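Local coordinates for protein aspartate-semialdehyde dehydrogenase (Thermus thermophilus, PDB 2YV3) that probably catalyses the NADPH-dependent reductive dephosphorylation of L-aspartyl-4-phosphate to L-aspartate-semialdehyde, a step towards lysine, methionine and threonine, at residues Pro102-Glu107 and Glu111-His116; Met132-Leu137 and Leu303-Val308; Pro136-Phe141 and Phe218-Ile223; Arg145-Thr150 and Leu297-Gly302. All coordinates share one frame; numbering follows the deposited sequence.

In the fold
Contacts 2, 3 and 4 lie together in the dimerisation domain, with centres about 11 to 14 Å apart, whereas contact 1 belongs to the NAD-binding domain and has its centre about 21 Å from that of contact 2. Helix 125-141 links them: its residues 132-137 serve contact 2, 136-141 contact 3, Met132 touches Val105 and Glu107 of contact 1, and Trp135 touches Glu107. Contacts 2 and 4 reach the same sheet and meet where Leu134 CD2 is 3.9 Å from Val146 CG2. The helix begins at Cys125, predicted to carry the acyl-thioester intermediate, and the Val307 side chain of contact 2 is about 8 Å from that of His238, the predicted proton acceptor. Contacts 3 and 4 lie elsewhere.

Contact 1: Pro102-Glu107 and Glu111-His116; sequences PLVVPE and EKIFQH
Val104 places CG1 opposite its backbone N (chi1 -177°), which turns the other branch, CG2, onto Lys112. On the lysine side chi1 is -53° and the chain bends at chi2 and chi4, leading the amine away and leaving CB as the touching atom. That carbon meets two neighbours at once: Val104 CG2 and Pro102 CB each lie 3.6 Å from Lys112 CB. The proline ring continues along the turn, its CG 3.8 Å from the carbonyl O of Lys112 and 4.0 Å from His116 CB. Val104 CG1 adds a looser apolar contact, 4.3 Å from Ile113 CG1. All these approaches are van der Waals in kind, while the facing segment is braced internally by Gln115 N, which donates to Lys112 O at 2.7 Å. An alanine at Pro102 would keep CB against Lys112 but lose CG and CD, and would probably leave His116 CB without its apolar neighbour. Pro102 also bonds through its backbone to Ala121 and rests on Ile120, both of strand 119-121. The contact thus folds one long connection, between strands 87-90 and 119-121, back on itself at the edge of the parallel part of a Rossmann-type NAD-binding domain.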
# COMPACT_ATOMS: atom_id res chain seq x y z
N PRO A 102 27.76 5.19 -14.54
CA PRO A 102 27.14 6.00 -13.50
C PRO A 102 25.63 5.81 -13.50
O PRO A 102 25.01 5.73 -14.56
CB PRO A 102 27.52 7.42 -13.90
CG PRO A 102 27.53 7.33 -15.39
CD PRO A 102 28.26 6.04 -15.64
N LEU A 103 25.06 5.71 -12.30
CA LEU A 103 23.63 5.56 -12.10
C LEU A 103 23.24 6.94 -11.55
O LEU A 103 23.53 7.27 -10.40
CB LEU A 103 23.36 4.45 -11.07
CG LEU A 103 21.92 4.04 -10.75
CD1 LEU A 103 21.13 3.80 -12.03
CD2 LEU A 103 21.95 2.79 -9.90
N VAL A 104 22.60 7.74 -12.40
CA VAL A 104 22.25 9.11 -12.06
C VAL A 104 20.80 9.60 -11.94
O VAL A 104 19.89 9.13 -12.62
CB VAL A 104 22.97 10.06 -13.06
CG1 VAL A 104 22.71 11.52 -12.72
CG2 VAL A 104 24.45 9.76 -13.06
N VAL A 105 20.61 10.55 -11.04
CA VAL A 105 19.34 11.24 -10.85
C VAL A 105 19.87 12.67 -10.68
O VAL A 105 20.54 12.98 -9.69
CB VAL A 105 18.61 10.80 -9.60
CG1 VAL A 105 17.32 11.60 -9.47
CG2 VAL A 105 18.29 9.33 -9.67
N PRO A 106 19.64 13.53 -11.69
CA PRO A 106 20.08 14.93 -11.71
C PRO A 106 19.93 15.75 -10.41
O PRO A 106 20.63 16.75 -10.22
CB PRO A 106 19.30 15.52 -12.88
CG PRO A 106 19.28 14.37 -13.84
CD PRO A 106 18.92 13.20 -12.94
N GLU A 107 19.03 15.34 -9.54
CA GLU A 107 18.86 16.05 -8.28
C GLU A 107 19.97 15.68 -7.32
O GLU A 107 20.28 16.43 -6.40
CB GLU A 107 17.51 15.73 -7.64
CG GLU A 107 16.35 16.32 -8.39
CD GLU A 107 16.33 15.88 -9.84
OE1 GLU A 107 16.57 14.67 -10.09
OE2 GLU A 107 16.08 16.74 -10.71
N GLU A 111 26.98 15.17 -11.08
CA GLU A 111 28.43 15.12 -11.17
C GLU A 111 28.90 13.86 -11.90
O GLU A 111 29.88 13.89 -12.63
CB GLU A 111 29.02 15.14 -9.75
CG GLU A 111 28.02 14.70 -8.65
CD GLU A 111 27.18 15.86 -8.12
OE1 GLU A 111 27.75 16.71 -7.40
OE2 GLU A 111 25.97 15.93 -8.42
N LYS A 112 28.18 12.76 -11.72
CA LYS A 112 28.54 11.50 -12.37
C LYS A 112 28.36 11.48 -13.89
O LYS A 112 29.01 10.69 -14.56
CB LYS A 112 27.78 10.34 -11.74
CG LYS A 112 27.92 10.26 -10.21
CD LYS A 112 29.37 10.46 -9.77
CE LYS A 112 29.52 10.56 -8.22
NZ LYS A 112 28.76 11.69 -7.54
N ILE A 113 27.49 12.33 -14.43
CA ILE A 113 27.26 12.37 -15.87
C ILE A 113 28.56 12.47 -16.67
O ILE A 113 28.72 11.88 -17.74
CB ILE A 113 26.38 13.59 -16.29
CG1 ILE A 113 24.93 13.40 -15.83
CG2 ILE A 113 26.44 13.80 -17.79
CD1 ILE A 113 23.97 14.46 -16.35
N PHE A 114 29.52 13.21 -16.14
CA PHE A 114 30.76 13.39 -16.87
C PHE A 114 31.83 12.40 -16.45
O PHE A 114 33.00 12.50 -16.85
CB PHE A 114 31.19 14.85 -16.71
CG PHE A 114 30.06 15.83 -16.92
CD1 PHE A 114 29.45 15.95 -18.17
CD2 PHE A 114 29.54 16.56 -15.86
CE1 PHE A 114 28.34 16.77 -18.36
CE2 PHE A 114 28.44 17.39 -16.04
CZ PHE A 114 27.84 17.49 -17.29
N GLN A 115 31.42 11.41 -15.67
CA GLN A 115 32.34 10.36 -15.26
C GLN A 115 32.05 9.15 -16.14
O GLN A 115 32.73 8.13 -16.07
CB GLN A 115 32.15 10.00 -13.79
CG GLN A 115 33.42 9.45 -13.21
CD GLN A 115 33.25 8.95 -11.80
OE1 GLN A 115 32.64 9.61 -10.96
NE2 GLN A 115 33.81 7.77 -11.52
N HIS A 116 31.03 9.30 -16.98
CA HIS A 116 30.65 8.25 -17.91
C HIS A 116 31.77 8.09 -18.93
O HIS A 116 32.56 9.01 -19.13
CB HIS A 116 29.37 8.63 -18.65
CG HIS A 116 29.63 9.32 -19.95
ND1 HIS A 116 30.25 8.70 -21.01
CD2 HIS A 116 29.33 10.57 -20.38
CE1 HIS A 116 30.33 9.53 -22.03
NE2 HIS A 116 29.78 10.68 -21.68

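Contact 2: Met132-Leu137 and Leu303-Val308; sequences MALWPL and LDFFVV
The ring of Phe305 points from strand 303-308 at two leucines of helix 132-137 and meets them in different ways. Leu134 crosses it at about a right angle: CD1 comes to the ring edge, close to the ring plane, 3.6 Å from Phe305 CZ. Leu137 advances from the opposite direction to the phenylalanine, and its CD2 approaches the ring obliquely; the modelled separation there is implausibly short, so only the direction is informative. The phenylalanine reaches this place with chi1 at 37°, CG lying between the backbone N and the carbonyl carbon. Within the strand, Val307 CG2 also borders the ring edge in plane. An alanine in place of Phe305 would probably open a gap between helix and strand and leave Leu134 CD1 without the ring edge it meets. One turn before Leu137, Ala133 CB faces Val307 CG1 at 4.2 Å. Here the backbones are nearest, with CA atoms of Ala133 and Val307 7.6 Å apart against 10.0 Å for Leu137 and Leu303. The segment axes approach to 10.1 Å and their N-to-C directions differ by 139°, nearer antiparallel than parallel. The helix is therefore laid across one side of the sheet: Phe305 also touches Val242 and Val244 of strand 237-246, Ala133 meets Val290 of strand 288-295, and Leu137 leans on Leu259 of helix 252-259, while Phe306 packs on Pro193 of the second subunit.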
# COMPACT_ATOMS: atom_id res chain seq x y z
N MET A 132 14.21 11.50 -5.10
CA MET A 132 13.80 12.87 -5.29
C MET A 132 13.38 13.50 -3.97
O MET A 132 13.46 14.71 -3.77
CB MET A 132 12.63 12.91 -6.28
CG MET A 132 12.44 14.27 -6.90
SD MET A 132 13.61 14.59 -8.22
CE MET A 132 15.00 13.41 -7.90
N ALA A 133 12.92 12.66 -3.05
CA ALA A 133 12.51 13.16 -1.77
C ALA A 133 13.57 12.79 -0.74
O ALA A 133 13.93 13.61 0.11
CB ALA A 133 11.16 12.56 -1.38
N LEU A 134 14.10 11.57 -0.83
CA LEU A 134 15.09 11.12 0.15
C LEU A 134 16.48 11.70 -0.06
O LEU A 134 17.36 11.54 0.78
CB LEU A 134 15.18 9.59 0.17
CG LEU A 134 15.77 9.06 1.49
CD1 LEU A 134 14.70 9.18 2.58
CD2 LEU A 134 16.23 7.61 1.33
N TRP A 135 16.69 12.37 -1.18
CA TRP A 135 18.00 12.96 -1.40
C TRP A 135 18.29 14.06 -0.38
O TRP A 135 19.27 14.00 0.37
CB TRP A 135 18.12 13.55 -2.80
CG TRP A 135 19.43 14.20 -2.90
CD1 TRP A 135 19.70 15.46 -3.31
CD2 TRP A 135 20.66 13.65 -2.43
NE1 TRP A 135 21.03 15.75 -3.10
CE2 TRP A 135 21.64 14.65 -2.56
CE3 TRP A 135 21.03 12.41 -1.90
CZ2 TRP A 135 22.96 14.46 -2.19
CZ3 TRP A 135 22.34 12.22 -1.53
CH2 TRP A 135 23.29 13.24 -1.68
N PRO A 136 17.42 15.09 -0.33
CA PRO A 136 17.62 16.19 0.62
C PRO A 136 17.56 15.84 2.12
O PRO A 136 18.17 16.52 2.94
CB PRO A 136 16.55 17.21 0.20
CG PRO A 136 15.47 16.34 -0.39
CD PRO A 136 16.24 15.34 -1.18
N LEU A 137 16.85 14.78 2.49
CA LEU A 137 16.77 14.39 3.90
C LEU A 137 18.12 13.81 4.30
O LEU A 137 18.66 14.09 5.36
CB LEU A 137 15.68 13.35 4.11
CG LEU A 137 14.21 13.77 3.92
CD1 LEU A 137 14.07 14.82 2.81
CD2 LEU A 137 13.36 12.53 3.59
N LEU A 303 11.18 9.67 11.02
CA LEU A 303 10.16 10.37 10.26
C LEU A 303 9.37 9.42 9.38
O LEU A 303 9.94 8.50 8.80
CB LEU A 303 10.81 11.39 9.34
CG LEU A 303 11.10 12.82 9.77
CD1 LEU A 303 11.79 13.48 8.62
CD2 LEU A 303 9.81 13.55 10.09
N ASP A 304 8.07 9.67 9.28
CA ASP A 304 7.21 8.87 8.43
C ASP A 304 6.60 9.78 7.36
O ASP A 304 5.75 10.61 7.67
CB ASP A 304 6.08 8.24 9.24
CG ASP A 304 6.58 7.17 10.19
OD1 ASP A 304 7.28 7.54 11.15
OD2 ASP A 304 6.26 5.96 9.99
N PHE A 305 7.04 9.66 6.11
CA PHE A 305 6.46 10.47 5.06
C PHE A 305 5.86 9.56 4.00
O PHE A 305 6.07 8.36 4.04
CB PHE A 305 7.46 11.44 4.42
CG PHE A 305 8.86 10.89 4.28
CD1 PHE A 305 9.71 10.81 5.40
CD2 PHE A 305 9.35 10.49 3.04
CE1 PHE A 305 11.02 10.37 5.27
CE2 PHE A 305 10.66 10.04 2.90
CZ PHE A 305 11.49 9.98 4.03
N PHE A 306 5.10 10.16 3.08
CA PHE A 306 4.45 9.45 1.97
C PHE A 306 4.91 10.16 0.71
O PHE A 306 5.13 11.36 0.72
CB PHE A 306 2.92 9.56 2.10
CG PHE A 306 2.16 8.59 1.24
CD1 PHE A 306 2.19 7.23 1.50
CD2 PHE A 306 1.42 9.04 0.15
CE1 PHE A 306 1.51 6.32 0.70
CE2 PHE A 306 0.73 8.14 -0.67
CZ PHE A 306 0.78 6.77 -0.39
N VAL A 307 5.06 9.44 -0.38
CA VAL A 307 5.55 10.07 -1.59
C VAL A 307 4.88 9.55 -2.84
O VAL A 307 4.54 8.38 -2.95
CB VAL A 307 7.07 9.86 -1.74
CG1 VAL A 307 7.62 10.76 -2.81
CG2 VAL A 307 7.78 10.12 -0.39
N VAL A 308 4.68 10.43 -3.80
CA VAL A 308 4.08 9.99 -5.04
C VAL A 308 4.81 10.66 -6.19
O VAL A 308 5.21 11.81 -6.11
CB VAL A 308 2.56 10.32 -5.05
CG1 VAL A 308 1.82 9.41 -6.02
CG2 VAL A 308 2.00 10.13 -3.67

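Contact 3: Pro136-Phe141 and Phe218-Ile223; sequences PLHRAF and FGDDTI
His138 and Phe218 supply the aromatic part of this contact. Their planes are only 21° from parallel, yet the rings are slid so far apart, with centroids 5.5 Å from each other, that they barely overlap. The touching atoms are the two CD2 atoms, 4.1 Å apart, with Phe218 CD2 above one face of the imidazole. CG of His138 stands opposite the backbone N (chi1 170°), sending the ring out from the helix towards the phenylalanine. Trp135, one turn earlier, joins them: it meets Phe218 edge-to-face and the histidine at about 50°. The facing segment is where helix 205-219 stops. Gly219, with positive phi, is the C-prime residue of a Schellman motif in which Asp220 N returns to His215 O, and a type I turn from Asp220 to Ile223 follows. Looser van der Waals contact comes from Ile223 CD1, 4.5 Å from His138 ND1 and oblique to that ring. Any electrostatic term would be long-range: Asp220 OD2 lies 4.9 Å from His138 NE2, too far to bond, though a carboxylate there might favour a protonated imidazole. Backbone bonding holds the helix on its own side, Phe141 N donating to Leu137 O at 2.6 Å.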
# COMPACT_ATOMS: atom_id res chain seq x y z
N PRO A 136 17.42 15.09 -0.33
CA PRO A 136 17.62 16.19 0.62
C PRO A 136 17.56 15.84 2.12
O PRO A 136 18.17 16.52 2.94
CB PRO A 136 16.55 17.21 0.20
CG PRO A 136 15.47 16.34 -0.39
CD PRO A 136 16.24 15.34 -1.18
N LEU A 137 16.85 14.78 2.49
CA LEU A 137 16.77 14.39 3.90
C LEU A 137 18.12 13.81 4.30
O LEU A 137 18.66 14.09 5.36
CB LEU A 137 15.68 13.35 4.11
CG LEU A 137 14.21 13.77 3.92
CD1 LEU A 137 14.07 14.82 2.81
CD2 LEU A 137 13.36 12.53 3.59
N HIS A 138 18.65 12.99 3.41
CA HIS A 138 19.94 12.38 3.61
C HIS A 138 20.97 13.49 3.82
O HIS A 138 21.50 13.65 4.90
CB HIS A 138 20.29 11.53 2.39
CG HIS A 138 21.69 11.03 2.38
ND1 HIS A 138 22.22 10.27 3.40
CD2 HIS A 138 22.68 11.17 1.46
CE1 HIS A 138 23.47 9.97 3.11
NE2 HIS A 138 23.77 10.50 1.94
N ARG A 139 21.23 14.26 2.77
CA ARG A 139 22.22 15.33 2.86
C ARG A 139 22.12 16.17 4.15
O ARG A 139 23.14 16.48 4.77
CB ARG A 139 22.11 16.22 1.62
CG ARG A 139 20.73 16.82 1.38
CD ARG A 139 20.48 17.15 -0.10
NE ARG A 139 21.33 18.22 -0.63
CZ ARG A 139 22.64 18.11 -0.84
NH1 ARG A 139 23.27 16.97 -0.57
NH2 ARG A 139 23.33 19.14 -1.33
N ALA A 140 20.91 16.51 4.55
CA ALA A 140 20.70 17.32 5.76
C ALA A 140 20.75 16.55 7.08
O ALA A 140 21.39 16.99 8.02
CB ALA A 140 19.35 18.07 5.67
N PHE A 141 20.08 15.40 7.12
CA PHE A 141 19.99 14.61 8.34
C PHE A 141 20.70 13.27 8.42
O PHE A 141 20.62 12.60 9.45
CB PHE A 141 18.52 14.36 8.64
CG PHE A 141 17.66 15.60 8.60
CD1 PHE A 141 17.94 16.69 9.43
CD2 PHE A 141 16.54 15.65 7.77
CE1 PHE A 141 17.12 17.80 9.43
CE2 PHE A 141 15.71 16.76 7.77
CZ PHE A 141 16.00 17.84 8.60
N PHE A 218 23.68 7.13 -4.02
CA PHE A 218 24.08 7.98 -2.91
C PHE A 218 25.55 7.70 -2.56
O PHE A 218 26.22 8.50 -1.88
CB PHE A 218 23.17 7.69 -1.70
CG PHE A 218 21.76 8.16 -1.88
CD1 PHE A 218 21.25 8.45 -3.15
CD2 PHE A 218 20.91 8.26 -0.78
CE1 PHE A 218 19.93 8.84 -3.32
CE2 PHE A 218 19.58 8.64 -0.95
CZ PHE A 218 19.09 8.93 -2.22
N GLY A 219 26.05 6.57 -3.04
CA GLY A 219 27.42 6.23 -2.74
C GLY A 219 27.60 6.09 -1.24
O GLY A 219 28.44 6.77 -0.63
N ASP A 220 26.77 5.24 -0.63
CA ASP A 220 26.81 4.95 0.81
C ASP A 220 26.22 3.55 1.01
O ASP A 220 25.01 3.39 1.11
CB ASP A 220 26.00 5.98 1.62
CG ASP A 220 26.12 5.76 3.14
OD1 ASP A 220 26.01 4.59 3.58
OD2 ASP A 220 26.31 6.74 3.89
N ASP A 221 27.10 2.56 1.07
CA ASP A 221 26.71 1.16 1.24
C ASP A 221 26.24 0.95 2.68
O ASP A 221 25.79 -0.14 3.02
CB ASP A 221 27.91 0.23 1.01
CG ASP A 221 28.82 0.70 -0.12
OD1 ASP A 221 29.98 0.23 -0.17
OD2 ASP A 221 28.38 1.51 -0.97
N THR A 222 26.34 1.99 3.50
CA THR A 222 25.99 1.90 4.90
C THR A 222 24.52 2.09 5.32
O THR A 222 24.18 1.84 6.49
CB THR A 222 26.91 2.87 5.72
OG1 THR A 222 27.66 2.12 6.69
CG2 THR A 222 26.09 3.95 6.43
N ILE A 223 23.65 2.50 4.39
CA ILE A 223 22.23 2.72 4.72
C ILE A 223 21.43 1.42 4.75
O ILE A 223 21.37 0.72 3.74
CB ILE A 223 21.50 3.62 3.69
CG1 ILE A 223 22.18 4.98 3.55
CG2 ILE A 223 20.06 3.81 4.12
CD1 ILE A 223 21.46 5.92 2.59

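Contact 4: Arg145-Thr150 and Leu297-Gly302; sequences RVIVAT and LAFENG
Phe299 meets Ile147 and Arg145 where the loop joining strands 288-295 and 302-310 folds over strand 143-151, in the mixed-sheet domain that forms the dimer. The phenylalanine contributes most of the buried area. Its ring is approached at the edge, near its plane, by Ile147 CD1, which lies 3.4 Å from Phe299 CZ. The isoleucine attains this reach by an extended arm: CG1 is opposite the carbonyl carbon (chi1 -52°) and CD1 continues outward (chi2 175°). Arg145, two residues back and with CB likewise directed at the loop, touches the same ring twice. Its carbonyl O is 4.1 Å from Phe299 CE1 and oblique to the ring, and Arg145 NE is 4.2 Å from Phe299 CE2. Because CE2 sits at the guanidinium edge, near that group's plane, the arginine is not stacked flat on the phenylalanine. The charge is met elsewhere, by a salt bridge from NH2 to Glu245 on the adjoining strand, although Arg145 NH2 of the second subunit is also close. The contact borders the dimer interface: Ile147 packs on Ile147 of the second subunit, and Phe299 on Arg145 of that subunit. Asn301 ties the loop to the chain after strand 237-246, ND2 donating to Arg248 O and OD1 accepting from Val250 N; within the loop, Phe299 N is hydrogen-bonded to Ser296 OG.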
# COMPACT_ATOMS: atom_id res chain seq x y z
N ARG A 145 18.64 4.14 8.14
CA ARG A 145 17.65 3.07 8.08
C ARG A 145 16.32 3.47 7.41
O ARG A 145 15.58 4.27 7.96
CB ARG A 145 17.38 2.60 9.52
CG ARG A 145 17.21 1.10 9.67
CD ARG A 145 17.88 0.60 10.94
NE ARG A 145 17.21 1.03 12.16
CZ ARG A 145 17.66 0.79 13.39
NH1 ARG A 145 18.80 0.12 13.57
NH2 ARG A 145 16.97 1.20 14.45
N VAL A 146 16.03 2.90 6.24
CA VAL A 146 14.77 3.19 5.53
C VAL A 146 13.90 1.95 5.34
O VAL A 146 14.37 0.89 4.94
CB VAL A 146 14.99 3.81 4.14
CG1 VAL A 146 13.65 4.30 3.57
CG2 VAL A 146 16.00 4.98 4.22
N ILE A 147 12.61 2.09 5.63
CA ILE A 147 11.66 1.00 5.52
C ILE A 147 10.48 1.40 4.64
O ILE A 147 9.50 1.97 5.14
CB ILE A 147 11.13 0.63 6.92
CG1 ILE A 147 12.33 0.38 7.84
CG2 ILE A 147 10.23 -0.59 6.85
CD1 ILE A 147 11.97 0.14 9.28
N VAL A 148 10.54 1.09 3.36
CA VAL A 148 9.45 1.48 2.48
C VAL A 148 8.45 0.40 2.09
O VAL A 148 8.79 -0.77 1.97
CB VAL A 148 9.98 2.18 1.18
CG1 VAL A 148 11.52 2.15 1.15
CG2 VAL A 148 9.40 1.52 -0.07
N ALA A 149 7.20 0.81 1.94
CA ALA A 149 6.09 -0.04 1.52
C ALA A 149 5.59 0.67 0.28
O ALA A 149 5.15 1.82 0.32
CB ALA A 149 5.02 -0.09 2.58
N THR A 150 5.70 -0.04 -0.82
CA THR A 150 5.35 0.43 -2.15
C THR A 150 3.91 0.13 -2.51
O THR A 150 3.37 -0.90 -2.15
CB THR A 150 6.32 -0.24 -3.16
OG1 THR A 150 7.33 0.70 -3.55
CG2 THR A 150 5.59 -0.77 -4.35
N LEU A 297 7.22 7.46 15.39
CA LEU A 297 7.18 6.91 16.73
C LEU A 297 8.00 5.62 16.80
O LEU A 297 8.49 5.24 17.87
CB LEU A 297 5.73 6.68 17.18
CG LEU A 297 5.05 7.95 17.71
CD1 LEU A 297 5.77 8.46 18.95
CD2 LEU A 297 5.08 9.02 16.66
N ALA A 298 8.18 4.97 15.66
CA ALA A 298 8.95 3.73 15.59
C ALA A 298 10.39 3.96 16.04
O ALA A 298 10.85 3.36 17.00
CB ALA A 298 8.93 3.17 14.17
N PHE A 299 11.09 4.85 15.34
CA PHE A 299 12.48 5.18 15.65
C PHE A 299 12.59 6.29 16.70
O PHE A 299 11.67 7.09 16.88
CB PHE A 299 13.18 5.61 14.38
CG PHE A 299 13.10 4.60 13.29
CD1 PHE A 299 12.88 5.00 11.97
CD2 PHE A 299 13.24 3.25 13.57
CE1 PHE A 299 12.82 4.07 10.94
CE2 PHE A 299 13.18 2.31 12.56
CZ PHE A 299 12.97 2.72 11.23
N GLU A 300 13.73 6.32 17.39
CA GLU A 300 13.95 7.33 18.41
C GLU A 300 14.32 8.68 17.78
O GLU A 300 14.35 9.70 18.45
CB GLU A 300 15.03 6.87 19.39
CG GLU A 300 14.64 7.02 20.86
CD GLU A 300 14.56 8.48 21.29
OE1 GLU A 300 15.15 9.33 20.58
OE2 GLU A 300 13.92 8.78 22.33
N ASN A 301 14.60 8.67 16.48
CA ASN A 301 14.88 9.89 15.74
C ASN A 301 14.48 9.58 14.30
O ASN A 301 15.31 9.41 13.42
CB ASN A 301 16.36 10.28 15.83
CG ASN A 301 16.63 11.64 15.20
OD1 ASN A 301 15.78 12.52 15.20
ND2 ASN A 301 17.83 11.82 14.69
N GLY A 302 13.18 9.49 14.08
CA GLY A 302 12.69 9.15 12.77
C GLY A 302 11.58 10.02 12.23
O GLY A 302 11.10 10.97 12.88